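Local coordinates for putative antioxidant defense protein Mlr4105 (Mesorhizobium loti, PDB 3C1L) that probably acts as a peroxiredoxin-like antioxidant enzyme of the AhpD-like (carboxymuconolactone decarboxylase) family, at residues B[71-76]-B[121-126]. Numbering follows the deposited sequence.
Sequences EMIAVA and TAMLEF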
ATOM      1  N   GLU B  71      25.583   8.648  -4.962  1.00 31.47           N
ATOM      2  CA  GLU B  71      24.871   8.438  -6.235  1.00 29.50           C
ATOM      3  C   GLU B  71      24.071   7.122  -6.239  1.00 29.52           C
ATOM      4  O   GLU B  71      23.027   7.040  -6.903  1.00 30.93           O
ATOM      5  CB  GLU B  71      25.820   8.446  -7.427  1.00 27.04           C
ATOM      6  CG  GLU B  71      26.516   9.766  -7.658  1.00 32.26           C
ATOM      7  CD  GLU B  71      25.622  10.851  -8.286  1.00 35.58           C
ATOM      8  OE1 GLU B  71      24.423  10.591  -8.543  1.00 40.13           O
ATOM      9  OE2 GLU B  71      26.121  11.968  -8.516  1.00 38.89           O
HETATM   10  N   MSE B  72      24.533   6.090  -5.533  1.00 29.31           N
HETATM   11  CA  MSE B  72      23.756   4.823  -5.414  1.00 29.39           C
HETATM   12  C   MSE B  72      22.528   5.004  -4.577  1.00 29.82           C
HETATM   13  O   MSE B  72      21.458   4.464  -4.894  1.00 27.56           O
HETATM   14  CB  MSE B  72      24.578   3.659  -4.819  1.00 31.16           C
HETATM   15  CG  MSE B  72      25.503   2.986  -5.826  1.00 32.56           C
HETATM   16 SE   MSE B  72      26.637   1.533  -5.082  0.75 41.36          SE
HETATM   17  CE  MSE B  72      25.490   0.718  -3.862  1.00 25.38           C
ATOM     18  N   ILE B  73      22.643   5.782  -3.507  1.00 30.54           N
ATOM     19  CA  ILE B  73      21.466   6.077  -2.704  1.00 28.01           C
ATOM     20  C   ILE B  73      20.500   6.872  -3.563  1.00 29.58           C
ATOM     21  O   ILE B  73      19.330   6.581  -3.565  1.00 29.48           O
ATOM     22  CB  ILE B  73      21.802   6.840  -1.395  1.00 27.03           C
ATOM     23  CG1 ILE B  73      22.682   5.979  -0.450  1.00 25.98           C
ATOM     24  CG2 ILE B  73      20.509   7.269  -0.682  1.00 29.89           C
ATOM     25  CD1 ILE B  73      23.343   6.835   0.578  1.00 24.46           C
ATOM     26  N   ALA B  74      20.998   7.864  -4.316  1.00 27.80           N
ATOM     27  CA  ALA B  74      20.141   8.713  -5.166  1.00 24.87           C
ATOM     28  C   ALA B  74      19.315   7.886  -6.118  1.00 25.76           C
ATOM     29  O   ALA B  74      18.080   8.037  -6.239  1.00 28.54           O
ATOM     30  CB  ALA B  74      21.028   9.721  -5.945  1.00 23.94           C
ATOM     31  N   VAL B  75      19.990   6.966  -6.798  1.00 28.78           N
ATOM     32  CA  VAL B  75      19.332   6.129  -7.786  1.00 28.30           C
ATOM     33  C   VAL B  75      18.352   5.075  -7.166  1.00 28.75           C
ATOM     34  O   VAL B  75      17.309   4.786  -7.756  1.00 29.15           O
ATOM     35  CB  VAL B  75      20.366   5.434  -8.692  1.00 27.82           C
ATOM     36  CG1 VAL B  75      19.642   4.512  -9.652  1.00 29.62           C
ATOM     37  CG2 VAL B  75      21.247   6.479  -9.472  1.00 24.08           C
ATOM     38  N   ALA B  76      18.703   4.467  -6.037  1.00 26.54           N
ATOM     39  CA  ALA B  76      17.804   3.516  -5.386  1.00 26.32           C
ATOM     40  C   ALA B  76      16.508   4.164  -4.955  1.00 29.01           C
ATOM     41  O   ALA B  76      15.420   3.603  -5.160  1.00 28.51           O
ATOM     42  CB  ALA B  76      18.481   2.837  -4.211  1.00 25.74           C
ATOM     43  N   THR B 121      24.565  -2.958   0.840  1.00 28.06           N
ATOM     44  CA  THR B 121      23.253  -3.503   1.114  1.00 27.71           C
ATOM     45  C   THR B 121      22.588  -2.826   2.340  1.00 28.27           C
ATOM     46  O   THR B 121      21.433  -2.460   2.268  1.00 30.34           O
ATOM     47  CB  THR B 121      23.309  -5.033   1.268  1.00 28.26           C
ATOM     48  OG1 THR B 121      23.856  -5.594   0.070  1.00 27.61           O
ATOM     49  CG2 THR B 121      21.935  -5.660   1.543  1.00 31.85           C
ATOM     50  N   ALA B 122      23.283  -2.696   3.455  1.00 27.00           N
ATOM     51  CA  ALA B 122      22.688  -2.122   4.640  1.00 27.86           C
ATOM     52  C   ALA B 122      22.238  -0.672   4.419  1.00 29.66           C
ATOM     53  O   ALA B 122      21.184  -0.260   4.889  1.00 27.46           O
ATOM     54  CB  ALA B 122      23.633  -2.231   5.837  1.00 26.57           C
HETATM   55  N   MSE B 123      23.065   0.067   3.682  1.00 26.53           N
HETATM   56  CA  MSE B 123      22.854   1.447   3.334  1.00 28.09           C
HETATM   57  C   MSE B 123      21.591   1.670   2.497  1.00 27.25           C
HETATM   58  O   MSE B 123      20.759   2.542   2.798  1.00 29.16           O
HETATM   59  CB  MSE B 123      24.104   1.901   2.554  1.00 26.16           C
HETATM   60  CG  MSE B 123      24.040   3.282   1.988  1.00 27.12           C
HETATM   61 SE   MSE B 123      25.767   3.703   1.210  0.75 35.61          SE
HETATM   62  CE  MSE B 123      25.551   2.598  -0.462  1.00 29.00           C
ATOM     63  N   LEU B 124      21.452   0.820   1.488  1.00 27.60           N
ATOM     64  CA  LEU B 124      20.417   0.892   0.508  1.00 27.24           C
ATOM     65  C   LEU B 124      19.140   0.364   1.121  1.00 29.02           C
ATOM     66  O   LEU B 124      18.084   0.907   0.874  1.00 27.15           O
ATOM     67  CB  LEU B 124      20.819   0.097  -0.762  1.00 27.27           C
ATOM     68  CG  LEU B 124      21.899   0.704  -1.701  1.00 30.44           C
ATOM     69  CD1 LEU B 124      22.014  -0.051  -3.045  1.00 25.55           C
ATOM     70  CD2 LEU B 124      21.677   2.170  -1.971  1.00 26.90           C
ATOM     71  N   GLU B 125      19.225  -0.671   1.943  1.00 28.39           N
ATOM     72  CA  GLU B 125      18.015  -1.140   2.616  1.00 30.39           C
ATOM     73  C   GLU B 125      17.473  -0.078   3.588  1.00 29.28           C
ATOM     74  O   GLU B 125      16.248   0.109   3.676  1.00 28.02           O
ATOM     75  CB  GLU B 125      18.240  -2.484   3.322  1.00 30.71           C
ATOM     76  CG  GLU B 125      18.504  -3.682   2.358  1.00 34.95           C
ATOM     77  CD  GLU B 125      17.271  -4.179   1.593  1.00 48.81           C
ATOM     78  OE1 GLU B 125      16.186  -3.537   1.683  1.00 48.06           O
ATOM     79  OE2 GLU B 125      17.392  -5.229   0.890  1.00 53.18           O
ATOM     80  N   PHE B 126      18.359   0.639   4.289  1.00 28.51           N
ATOM     81  CA  PHE B 126      17.876   1.758   5.111  1.00 28.60           C
ATOM     82  C   PHE B 126      17.153   2.844   4.240  1.00 27.37           C
ATOM     83  O   PHE B 126      16.034   3.296   4.546  1.00 25.75           O
ATOM     84  CB  PHE B 126      19.003   2.350   5.888  1.00 27.49           C
ATOM     85  CG  PHE B 126      18.597   3.421   6.833  1.00 31.28           C
ATOM     86  CD1 PHE B 126      18.010   3.099   8.055  1.00 31.37           C
ATOM     87  CD2 PHE B 126      18.838   4.761   6.532  1.00 35.49           C
ATOM     88  CE1 PHE B 126      17.632   4.078   8.955  1.00 27.41           C
ATOM     89  CE2 PHE B 126      18.438   5.782   7.424  1.00 32.30           C
ATOM     90  CZ  PHE B 126      17.848   5.432   8.654  1.00 34.10           C
TER
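Met72 and Met123, both selenomethionine, are bent at the last torsion, and in Met123 the bend points CE at the methyl of Met72. The end of Met123 meets the flank of that methyl, CE of Met123 to CE of Met72 at 3.9 Å, and the two chains cross at about a right angle. Met123 runs out straight as far as SE, with CG anti to the backbone N (chi1 175°), and bends there. Its CG lies 3.9 Å from CG1 of Ile73. Its SE lies 4.0 Å from Ile73 CD1. Leu124 spreads its two methyls over the other helix. CD1 touches CE of Met72 at 3.7 Å. CD2 lies against the backbone, 3.7 Å from the carbonyl O of Met72. The same CD2 packs on CB of Ala76 at 4.0 Å. The contact joins helix 67-80 to helix 118-132 in an all-helical fold of the AhpD-like type. The segments run in the same general direction, at 39°, with axes 9.9 Å apart. All five touching residues are buried. Beyond the pair, Ile73 packs on Thr161 and Ala162 of helix 152-175, and Met72 reaches Leu107 of helix 101-109. Leu116 touches both Met72 and Leu124, and Phe111 also packs on Leu124.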